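Local coordinates for protein beta-N-acetylhexosaminidase (Mycobacterium smegmatis, PDB 4YYF) that probably hydrolyses terminal non-reducing N-acetyl-D-hexosamine residues from N-acetyl-beta-D-hexosaminides, as a member of glycosyl hydrolase family 3, at residues R194-F205 against L239-G250; M229-T240 against L272-F283. The protein carries 1 engineered substitution. All coordinates share one frame; numbering follows the deposited sequence. Where two conformers were deposited one is given.

Contact 1: R194-F205 against L239-G250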
loop_
_atom_site.group_PDB
_atom_site.type_symbol
_atom_site.label_atom_id
_atom_site.label_comp_id
_atom_site.label_asym_id
_atom_site.label_seq_id
_atom_site.Cartn_x
_atom_site.Cartn_y
_atom_site.Cartn_z
ATOM N N ARG A 194 9.469 9.253 6.025
ATOM C CA ARG A 194 10.277 8.349 6.840
ATOM C C ARG A 194 10.876 9.075 8.047
ATOM O O ARG A 194 10.862 8.552 9.172
ATOM C CB ARG A 194 11.396 7.736 5.953
ATOM C CG ARG A 194 12.486 6.943 6.642
ATOM C CD ARG A 194 13.473 6.336 5.588
ATOM N NE ARG A 194 12.690 5.721 4.517
ATOM C CZ ARG A 194 12.713 6.075 3.238
ATOM N NH1 ARG A 194 11.900 5.462 2.388
ATOM N NH2 ARG A 194 13.544 7.018 2.805
ATOM N N ASP A 195 11.419 10.268 7.830
ATOM C CA ASP A 195 12.021 11.010 8.947
ATOM C C ASP A 195 10.981 11.510 9.961
ATOM O O ASP A 195 11.315 11.801 11.115
ATOM C CB ASP A 195 12.895 12.172 8.440
ATOM C CG ASP A 195 14.184 11.696 7.781
ATOM O OD1 ASP A 195 14.508 10.499 7.910
ATOM O OD2 ASP A 195 14.877 12.514 7.125
ATOM N N ALA A 196 9.731 11.606 9.530
ATOM C CA ALA A 196 8.618 11.899 10.438
ATOM C C ALA A 196 8.184 10.644 11.206
ATOM O O ALA A 196 7.443 10.729 12.188
ATOM C CB ALA A 196 7.426 12.475 9.671
ATOM N N GLY A 197 8.638 9.480 10.752
ATOM C CA GLY A 197 8.274 8.225 11.392
ATOM C C GLY A 197 7.046 7.580 10.776
ATOM O O GLY A 197 6.458 6.655 11.350
ATOM N N VAL A 198 6.676 8.049 9.586
ATOM C CA VAL A 198 5.571 7.466 8.827
ATOM C C VAL A 198 6.187 6.479 7.855
ATOM O O VAL A 198 7.227 6.771 7.274
ATOM C CB VAL A 198 4.816 8.557 8.015
ATOM C CG1 VAL A 198 3.755 7.933 7.101
ATOM C CG2 VAL A 198 4.166 9.572 8.954
ATOM N N LEU A 199 5.565 5.312 7.674
ATOM C CA LEU A 199 6.058 4.362 6.677
ATOM C C LEU A 199 5.609 4.801 5.286
ATOM O O LEU A 199 4.414 4.815 5.000
ATOM C CB LEU A 199 5.511 2.950 6.952
ATOM C CG LEU A 199 5.911 1.895 5.910
ATOM C CD1 LEU A 199 7.438 1.571 5.980
ATOM C CD2 LEU A 199 5.080 0.613 6.101
ATOM N N PRO A 200 6.560 5.165 4.412
ATOM C CA PRO A 200 6.148 5.490 3.043
ATOM C C PRO A 200 5.975 4.227 2.194
ATOM O O PRO A 200 6.606 3.196 2.468
ATOM C CB PRO A 200 7.300 6.353 2.524
ATOM C CG PRO A 200 8.499 5.916 3.312
ATOM C CD PRO A 200 8.016 5.328 4.621
ATOM N N VAL A 201 5.092 4.294 1.198
ATOM C CA VAL A 201 4.827 3.141 0.330
ATOM C C VAL A 201 4.949 3.573 -1.134
ATOM O O VAL A 201 4.140 4.355 -1.616
ATOM C CB VAL A 201 3.421 2.546 0.571
ATOM C CG1 VAL A 201 3.260 1.221 -0.220
ATOM C CG2 VAL A 201 3.169 2.294 2.078
ATOM N N LEU A 202 5.966 3.067 -1.825
ATOM C CA LEU A 202 6.180 3.368 -3.243
ATOM C C LEU A 202 5.132 2.651 -4.103
ATOM O O LEU A 202 4.928 1.450 -3.948
ATOM C CB LEU A 202 7.572 2.891 -3.659
ATOM C CG LEU A 202 8.744 3.294 -2.760
ATOM C CD1 LEU A 202 10.025 2.608 -3.226
ATOM C CD2 LEU A 202 8.931 4.811 -2.770
ATOM N N LYS A 203 4.478 3.363 -5.020
ATOM C CA LYS A 203 3.399 2.752 -5.818
ATOM C C LYS A 203 3.387 3.352 -7.234
ATOM O O LYS A 203 3.897 4.462 -7.413
ATOM C CB LYS A 203 2.046 2.944 -5.104
ATOM C CG LYS A 203 1.535 4.382 -5.085
ATOM C CD LYS A 203 0.385 4.546 -4.063
ATOM C CE LYS A 203 -0.307 5.904 -4.207
ATOM N NZ LYS A 203 -1.405 6.077 -3.193
ATOM N N HIS A 204 2.838 2.669 -8.250
ATOM C CA HIS A 204 2.200 1.350 -8.171
ATOM C C HIS A 204 3.029 0.336 -8.984
ATOM O O HIS A 204 2.988 0.339 -10.214
ATOM C CB HIS A 204 0.766 1.411 -8.747
ATOM C CG HIS A 204 -0.119 2.445 -8.114
ATOM N ND1 HIS A 204 -0.095 3.785 -8.487
ATOM C CD2 HIS A 204 -1.074 2.356 -7.157
ATOM C CE1 HIS A 204 -0.970 4.456 -7.773
ATOM N NE2 HIS A 204 -1.587 3.612 -6.951
ATOM N N PHE A 205 3.776 -0.528 -8.300
ATOM C CA PHE A 205 4.722 -1.460 -8.936
ATOM C C PHE A 205 4.025 -2.495 -9.835
ATOM O O PHE A 205 2.979 -3.037 -9.469
ATOM C CB PHE A 205 5.510 -2.172 -7.826
ATOM C CG PHE A 205 6.620 -3.064 -8.308
ATOM C CD1 PHE A 205 6.380 -4.405 -8.608
ATOM C CD2 PHE A 205 7.925 -2.583 -8.402
ATOM C CE1 PHE A 205 7.417 -5.242 -9.028
ATOM C CE2 PHE A 205 8.961 -3.421 -8.816
ATOM C CZ PHE A 205 8.702 -4.755 -9.127
ATOM N N LEU A 239 15.151 3.508 -4.631
ATOM C CA LEU A 239 14.245 3.890 -3.554
ATOM C C LEU A 239 13.840 2.726 -2.647
ATOM O O LEU A 239 13.533 2.936 -1.482
ATOM C CB LEU A 239 13.006 4.603 -4.105
ATOM C CG LEU A 239 13.305 5.916 -4.828
ATOM C CD1 LEU A 239 12.029 6.673 -5.151
ATOM C CD2 LEU A 239 14.238 6.775 -3.972
ATOM N N THR A 240 13.838 1.504 -3.170
ATOM C CA THR A 240 13.490 0.347 -2.332
ATOM C C THR A 240 14.563 0.024 -1.302
ATOM O O THR A 240 14.294 -0.682 -0.325
ATOM C CB THR A 240 13.199 -0.920 -3.156
ATOM O OG1 THR A 240 14.379 -1.326 -3.849
ATOM C CG2 THR A 240 12.110 -0.658 -4.166
ATOM N N GLY A 241 15.774 0.536 -1.520
ATOM C CA GLY A 241 16.894 0.279 -0.634
ATOM C C GLY A 241 17.052 1.313 0.465
ATOM O O GLY A 241 17.991 1.244 1.257
ATOM N N GLN A 242 16.131 2.270 0.518
ATOM C CA GLN A 242 16.149 3.316 1.544
ATOM C C GLN A 242 15.053 3.005 2.573
ATOM O O GLN A 242 13.893 3.346 2.383
ATOM C CB GLN A 242 15.992 4.711 0.890
ATOM C CG GLN A 242 17.176 5.076 -0.044
ATOM C CD GLN A 242 16.976 6.360 -0.861
ATOM O OE1 GLN A 242 16.022 7.110 -0.654
ATOM N NE2 GLN A 242 17.896 6.615 -1.802
ATOM N N ALA A 243 15.447 2.329 3.651
ATOM C CA ALA A 243 14.520 1.754 4.626
ATOM C C ALA A 243 14.310 2.675 5.831
ATOM O O ALA A 243 15.190 3.467 6.167
ATOM C CB ALA A 243 15.044 0.417 5.086
ATOM N N PRO A 244 13.150 2.571 6.499
ATOM C CA PRO A 244 12.021 1.696 6.158
ATOM C C PRO A 244 11.222 2.211 4.969
ATOM O O PRO A 244 11.048 3.423 4.763
ATOM C CB PRO A 244 11.163 1.696 7.428
ATOM C CG PRO A 244 11.516 2.956 8.127
ATOM C CD PRO A 244 12.960 3.244 7.799
ATOM N N VAL A 245 10.747 1.270 4.166
ATOM C CA VAL A 245 9.950 1.605 3.005
ATOM C C VAL A 245 9.155 0.354 2.647
ATOM O O VAL A 245 9.584 -0.764 2.934
ATOM C CB VAL A 245 10.852 2.077 1.821
ATOM C CG1 VAL A 245 11.667 0.912 1.252
ATOM C CG2 VAL A 245 10.018 2.750 0.721
ATOM N N ALA A 246 7.985 0.550 2.061
ATOM C CA ALA A 246 7.153 -0.545 1.584
ATOM C C ALA A 246 6.882 -0.306 0.111
ATOM O O ALA A 246 7.171 0.762 -0.407
ATOM C CB ALA A 246 5.838 -0.635 2.362
ATOM N N VAL A 247 6.340 -1.312 -0.565
ATOM C CA VAL A 247 5.976 -1.179 -1.969
ATOM C C VAL A 247 4.520 -1.612 -2.102
ATOM O O VAL A 247 4.093 -2.546 -1.425
ATOM C CB VAL A 247 6.875 -2.062 -2.861
ATOM C CG1 VAL A 247 6.342 -2.126 -4.327
ATOM C CG2 VAL A 247 8.337 -1.561 -2.841
HETATM N N MSE A 248 3.755 -0.915 -2.945
HETATM C CA MSE A 248 2.412 -1.362 -3.311
HETATM C C MSE A 248 2.382 -1.811 -4.773
HETATM O O MSE A 248 2.811 -1.077 -5.665
HETATM C CB MSE A 248 1.392 -0.237 -3.124
HETATM C CG MSE A 248 -0.033 -0.598 -3.605
HETATM SE SE MSE A 248 -1.298 0.869 -3.257
HETATM C CE MSE A 248 -1.527 0.570 -1.380
ATOM N N VAL A 249 1.856 -3.008 -5.015
ATOM C CA VAL A 249 1.746 -3.547 -6.371
ATOM C C VAL A 249 0.369 -3.216 -6.946
ATOM O O VAL A 249 -0.642 -3.402 -6.273
ATOM C CB VAL A 249 1.955 -5.074 -6.377
ATOM C CG1 VAL A 249 1.750 -5.633 -7.777
ATOM C CG2 VAL A 249 3.352 -5.418 -5.890
ATOM N N GLY A 250 0.322 -2.714 -8.180
ATOM C CA GLY A 250 -0.946 -2.336 -8.786
ATOM C C GLY A 250 -1.588 -3.487 -9.550
ATOM O O GLY A 250 -1.056 -4.596 -9.569
HETATM O O HOH W 1 13.750 7.928 -0.007
HETATM O O HOH W 2 12.302 5.297 -0.392
#
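Leu202 fills the middle of this contact: its CD1 meets Leu239 CB at 3.7 Å, while CG rests at the same distance from Val245 CG2, the side chain crossing both partners at about a right angle. In the last turn of helix 179-196, Arg194 grips Pro244 O side-on with two nitrogens, NE at 2.8 Å and NH1 at 3.2 Å. The oxygen lies near the guanidinium plane, but both nitrogens come to it from the same face of its carbonyl plane; the NE bond is the straighter one (164°). The Gln242 carbonyl carbon covers one face of the group, and two waters tie NH2 to Gln242 OE1 and NH1 to Leu239 O, which would fix its rotation. The parallel strands 199-203 and 246-249, adjacent in the family's TIM barrel, exchange backbone bonds throughout, a beta bulge shifting the register by one between Leu202 and Phe205. Met248, a selenomethionine, points the same way as Lys203 and His204: SE lies 4.1 Å from Lys203 CD and 4.2 Å from His204 CD2, obliquely to the ring. Its chain is extended to the selenium (chi1 175°, chi2 177°) and bends only at chi3. Lys203 NZ makes a salt bridge to Glu106 and a hydrogen bond to Phe155 O; His204 ND1 is hydrogen-bonded to Asp160.

Contact 2: M229-T240 against L272-F283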
loop_
_atom_site.group_PDB
_atom_site.type_symbol
_atom_site.label_atom_id
_atom_site.label_comp_id
_atom_site.label_asym_id
_atom_site.label_seq_id
_atom_site.Cartn_x
_atom_site.Cartn_y
_atom_site.Cartn_z
HETATM N N MSE A 229 11.565 -1.954 -17.826
HETATM C CA MSE A 229 12.921 -2.098 -17.278
HETATM C C MSE A 229 13.776 -0.858 -17.461
HETATM O O MSE A 229 14.633 -0.576 -16.627
HETATM C CB MSE A 229 13.656 -3.287 -17.903
HETATM C CG MSE A 229 13.177 -4.631 -17.429
HETATM SE SE MSE A 229 13.561 -4.979 -15.542
HETATM C CE MSE A 229 13.397 -6.904 -15.778
ATOM N N GLY A 230 13.552 -0.122 -18.548
ATOM C CA GLY A 230 14.353 1.062 -18.824
ATOM C C GLY A 230 13.700 2.385 -18.455
ATOM O O GLY A 230 14.260 3.449 -18.709
ATOM N N ASP A 231 12.522 2.330 -17.840
ATOM C CA ASP A 231 11.727 3.536 -17.616
ATOM C C ASP A 231 10.990 3.481 -16.275
ATOM O O ASP A 231 11.481 3.977 -15.245
ATOM C CB ASP A 231 10.737 3.692 -18.786
ATOM C CG ASP A 231 10.090 5.061 -18.850
ATOM O OD1 ASP A 231 10.388 5.920 -18.000
ATOM O OD2 ASP A 231 9.288 5.286 -19.781
ATOM N N ASP A 232 9.820 2.861 -16.286
ATOM C CA ASP A 232 8.959 2.819 -15.108
ATOM C C ASP A 232 9.610 2.195 -13.868
ATOM O O ASP A 232 9.295 2.570 -12.742
ATOM C CB ASP A 232 7.650 2.082 -15.433
ATOM C CG ASP A 232 6.977 2.605 -16.706
ATOM O OD1 ASP A 232 7.623 2.563 -17.779
ATOM O OD2 ASP A 232 5.807 3.057 -16.632
ATOM N N LEU A 233 10.507 1.238 -14.069
ATOM C CA LEU A 233 11.082 0.511 -12.937
ATOM C C LEU A 233 12.309 1.209 -12.370
ATOM O O LEU A 233 12.803 0.835 -11.311
ATOM C CB LEU A 233 11.446 -0.930 -13.342
ATOM C CG LEU A 233 10.248 -1.875 -13.414
ATOM C CD1 LEU A 233 10.602 -3.190 -14.095
ATOM C CD2 LEU A 233 9.684 -2.134 -12.017
ATOM N N VAL A 234 12.810 2.212 -13.086
ATOM C CA VAL A 234 14.044 2.890 -12.671
ATOM C C VAL A 234 14.030 3.450 -11.228
ATOM O O VAL A 234 14.988 3.227 -10.483
ATOM C CB VAL A 234 14.504 3.944 -13.718
ATOM C CG1 VAL A 234 15.663 4.767 -13.193
ATOM C CG2 VAL A 234 14.897 3.239 -15.016
ATOM N N PRO A 235 12.952 4.158 -10.823
ATOM C CA PRO A 235 12.932 4.700 -9.455
ATOM C C PRO A 235 13.067 3.639 -8.350
ATOM O O PRO A 235 13.706 3.905 -7.330
ATOM C CB PRO A 235 11.554 5.383 -9.375
ATOM C CG PRO A 235 11.262 5.781 -10.792
ATOM C CD PRO A 235 11.807 4.650 -11.620
ATOM N N TYR A 236 12.477 2.464 -8.543
ATOM C CA TYR A 236 12.561 1.405 -7.536
ATOM C C TYR A 236 13.995 0.946 -7.270
ATOM O O TYR A 236 14.310 0.507 -6.168
ATOM C CB TYR A 236 11.700 0.198 -7.933
ATOM C CG TYR A 236 10.217 0.495 -7.983
ATOM C CD1 TYR A 236 9.433 0.411 -6.841
ATOM C CD2 TYR A 236 9.599 0.858 -9.177
ATOM C CE1 TYR A 236 8.070 0.682 -6.882
ATOM C CE2 TYR A 236 8.232 1.138 -9.224
ATOM C CZ TYR A 236 7.481 1.041 -8.072
ATOM O OH TYR A 236 6.123 1.309 -8.112
ATOM N N ARG A 237 14.860 1.054 -8.277
ATOM C CA ARG A 237 16.236 0.572 -8.148
ATOM C C ARG A 237 16.979 1.205 -6.986
ATOM O O ARG A 237 17.783 0.549 -6.341
ATOM C CB ARG A 237 17.037 0.824 -9.418
ATOM C CG ARG A 237 16.549 0.122 -10.665
ATOM C CD ARG A 237 17.380 0.632 -11.827
ATOM N NE ARG A 237 16.951 0.151 -13.137
ATOM C CZ ARG A 237 17.481 0.575 -14.283
ATOM N NH1 ARG A 237 17.052 0.092 -15.441
ATOM N NH2 ARG A 237 18.443 1.488 -14.267
ATOM N N THR A 238 16.730 2.484 -6.727
ATOM C CA THR A 238 17.371 3.134 -5.587
ATOM C C THR A 238 16.439 3.301 -4.386
ATOM O O THR A 238 16.885 3.235 -3.248
ATOM C CB THR A 238 18.018 4.484 -5.947
ATOM O OG1 THR A 238 17.024 5.362 -6.458
ATOM C CG2 THR A 238 19.101 4.296 -6.998
ATOM N N LEU A 239 15.151 3.508 -4.631
ATOM C CA LEU A 239 14.245 3.890 -3.554
ATOM C C LEU A 239 13.840 2.726 -2.647
ATOM O O LEU A 239 13.533 2.936 -1.482
ATOM C CB LEU A 239 13.006 4.603 -4.105
ATOM C CG LEU A 239 13.305 5.916 -4.828
ATOM C CD1 LEU A 239 12.029 6.673 -5.151
ATOM C CD2 LEU A 239 14.238 6.775 -3.972
ATOM N N THR A 240 13.838 1.504 -3.170
ATOM C CA THR A 240 13.490 0.347 -2.332
ATOM C C THR A 240 14.563 0.024 -1.302
ATOM O O THR A 240 14.294 -0.682 -0.325
ATOM C CB THR A 240 13.199 -0.920 -3.156
ATOM O OG1 THR A 240 14.379 -1.326 -3.849
ATOM C CG2 THR A 240 12.110 -0.658 -4.166
ATOM N N LEU A 272 9.815 -10.930 -9.209
ATOM C CA LEU A 272 10.624 -9.889 -9.836
ATOM C C LEU A 272 11.165 -8.943 -8.763
ATOM O O LEU A 272 12.337 -8.573 -8.777
ATOM C CB LEU A 272 9.786 -9.095 -10.839
ATOM C CG LEU A 272 10.555 -8.077 -11.685
ATOM C CD1 LEU A 272 11.427 -8.781 -12.700
ATOM C CD2 LEU A 272 9.575 -7.109 -12.378
ATOM N N LEU A 273 10.294 -8.584 -7.825
ATOM C CA LEU A 273 10.634 -7.674 -6.734
ATOM C C LEU A 273 11.585 -8.328 -5.727
ATOM O O LEU A 273 12.597 -7.731 -5.336
ATOM C CB LEU A 273 9.339 -7.182 -6.064
ATOM C CG LEU A 273 9.392 -6.094 -4.992
ATOM C CD1 LEU A 273 10.115 -4.848 -5.504
ATOM C CD2 LEU A 273 7.964 -5.749 -4.514
ATOM N N ARG A 274 11.281 -9.558 -5.312
ATOM C CA ARG A 274 12.101 -10.249 -4.309
ATOM C C ARG A 274 13.493 -10.621 -4.804
ATOM O O ARG A 274 14.462 -10.611 -4.037
ATOM C CB ARG A 274 11.417 -11.537 -3.812
ATOM C CG ARG A 274 10.045 -11.365 -3.160
ATOM C CD ARG A 274 10.073 -10.457 -1.961
ATOM N NE ARG A 274 8.747 -10.370 -1.352
ATOM C CZ ARG A 274 8.412 -9.487 -0.422
ATOM N NH1 ARG A 274 9.305 -8.609 -0.009
ATOM N NH2 ARG A 274 7.186 -9.476 0.072
ATOM N N SER A 275 13.594 -10.987 -6.079
ATOM C CA SER A 275 14.842 -11.543 -6.602
ATOM C C SER A 275 15.836 -10.474 -7.049
ATOM O O SER A 275 17.027 -10.759 -7.239
ATOM C CB SER A 275 14.559 -12.431 -7.811
ATOM O OG SER A 275 14.189 -11.621 -8.922
ATOM N N GLY A 276 15.350 -9.258 -7.254
ATOM C CA GLY A 276 16.193 -8.206 -7.805
ATOM C C GLY A 276 16.113 -8.173 -9.318
ATOM O O GLY A 276 16.871 -7.459 -9.987
ATOM N N GLY A 277 15.186 -8.950 -9.868
ATOM C CA GLY A 277 15.027 -9.036 -11.310
ATOM C C GLY A 277 14.581 -7.721 -11.922
ATOM O O GLY A 277 14.751 -7.493 -13.113
ATOM N N TYR A 278 14.004 -6.847 -11.106
ATOM C CA TYR A 278 13.533 -5.563 -11.612
ATOM C C TYR A 278 14.697 -4.598 -11.867
ATOM O O TYR A 278 14.488 -3.493 -12.372
ATOM C CB TYR A 278 12.517 -4.934 -10.650
ATOM C CG TYR A 278 13.151 -4.438 -9.380
ATOM C CD1 TYR A 278 13.443 -5.314 -8.344
ATOM C CD2 TYR A 278 13.464 -3.094 -9.218
ATOM C CE1 TYR A 278 14.026 -4.876 -7.186
ATOM C CE2 TYR A 278 14.047 -2.643 -8.059
ATOM C CZ TYR A 278 14.328 -3.538 -7.053
ATOM O OH TYR A 278 14.917 -3.089 -5.897
ATOM N N GLY A 279 15.913 -5.001 -11.497
ATOM C CA GLY A 279 17.090 -4.190 -11.769
ATOM C C GLY A 279 17.697 -3.518 -10.550
ATOM O O GLY A 279 18.697 -2.810 -10.653
ATOM N N GLY A 280 17.092 -3.736 -9.390
ATOM C CA GLY A 280 17.600 -3.197 -8.146
ATOM C C GLY A 280 17.837 -4.363 -7.216
ATOM O O GLY A 280 17.559 -5.499 -7.579
ATOM N N PRO A 281 18.373 -4.099 -6.023
ATOM C CA PRO A 281 18.589 -5.190 -5.071
ATOM C C PRO A 281 17.259 -5.832 -4.685
ATOM O O PRO A 281 16.255 -5.122 -4.586
ATOM C CB PRO A 281 19.209 -4.481 -3.862
ATOM C CG PRO A 281 18.822 -3.030 -4.029
ATOM C CD PRO A 281 18.819 -2.800 -5.498
ATOM N N GLY A 282 17.255 -7.151 -4.482
ATOM C CA GLY A 282 16.046 -7.864 -4.103
ATOM C C GLY A 282 15.433 -7.260 -2.851
ATOM O O GLY A 282 16.136 -7.009 -1.867
ATOM N N PHE A 283 14.124 -7.029 -2.883
ATOM C CA PHE A 283 13.443 -6.301 -1.816
ATOM C C PHE A 283 12.861 -7.256 -0.788
ATOM O O PHE A 283 12.097 -8.160 -1.135
ATOM C CB PHE A 283 12.331 -5.429 -2.419
ATOM C CG PHE A 283 11.561 -4.625 -1.404
ATOM C CD1 PHE A 283 12.197 -3.650 -0.640
ATOM C CD2 PHE A 283 10.199 -4.825 -1.232
ATOM C CE1 PHE A 283 11.487 -2.894 0.289
ATOM C CE2 PHE A 283 9.476 -4.078 -0.304
ATOM C CZ PHE A 283 10.121 -3.108 0.452
HETATM O O HOH W 3 15.622 -3.460 -2.301
#
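Several polar groups gather round Thr240 OG1: it donates to Tyr236 O at 3.0 Å, accepts from a water and lies 2.8 Å from Tyr278 OH. The same water donates to Pro281 O, which also receives the proton of Tyr278 OH at 2.8 Å, so the phenol oxygen is tied back to its own loop. Tyr236 O in turn takes a second bond, from Thr240 N. Tyr278 and Thr240 approach from opposite directions. The tyrosine's CG sits between its backbone N and carbonyl carbon (chi1 71°), and this brings the ring edge against the backbone of Tyr236 and Arg237, with CE2 3.7 Å from Tyr236 CB. Gly280 N lies above one ring face, over the centre. Here the backbones come close with no side chain between them, Gly280 CA being 4.0 Å from Arg237 CA, and Pro281 CD touches Arg237 O. Phe283 brings its ring edge to Thr240 O, CE1 at 3.6 Å. At the other end selenomethionine Met229, bent at chi2, sets its SE 3.6 Å from Tyr278 O and its CE 4.1 Å from Leu272 CD1. Leu233 CD2 packs on Tyr278 CB; the carbonyl oxygen of Tyr278 is buried here without a hydrogen-bond partner. The glycine-rich loop leaves helix 267-275 through a type I turn, Gly276 to Gly279. Helix 234-239 precedes barrel strand 246-249 and helix 267-275 follows it, so the contact joins successive elements of the helical layer around the family's TIM barrel.

How the contacts relate
The two contacts lie about 13 Å apart between centres and interlock along the chain: strand 199-205, helix 234-239, strand 246-249 and helix 267-275 follow in that order, so their segments alternate, and Leu239 and Thr240 belong to both. Contact 1 is the more central, a parallel strand pair of the barrel; contact 2 belongs to the layer outside it. They touch directly, the rings of Phe205 and Tyr236 meeting edge-to-face, Leu233 packing against Phe205, and Phe283 CZ lying 3.5 Å from Val245 O. Leu273 and Phe283 also reach Val247, so the elements of contact 2 cover strands of contact 1 within one family 3 domain.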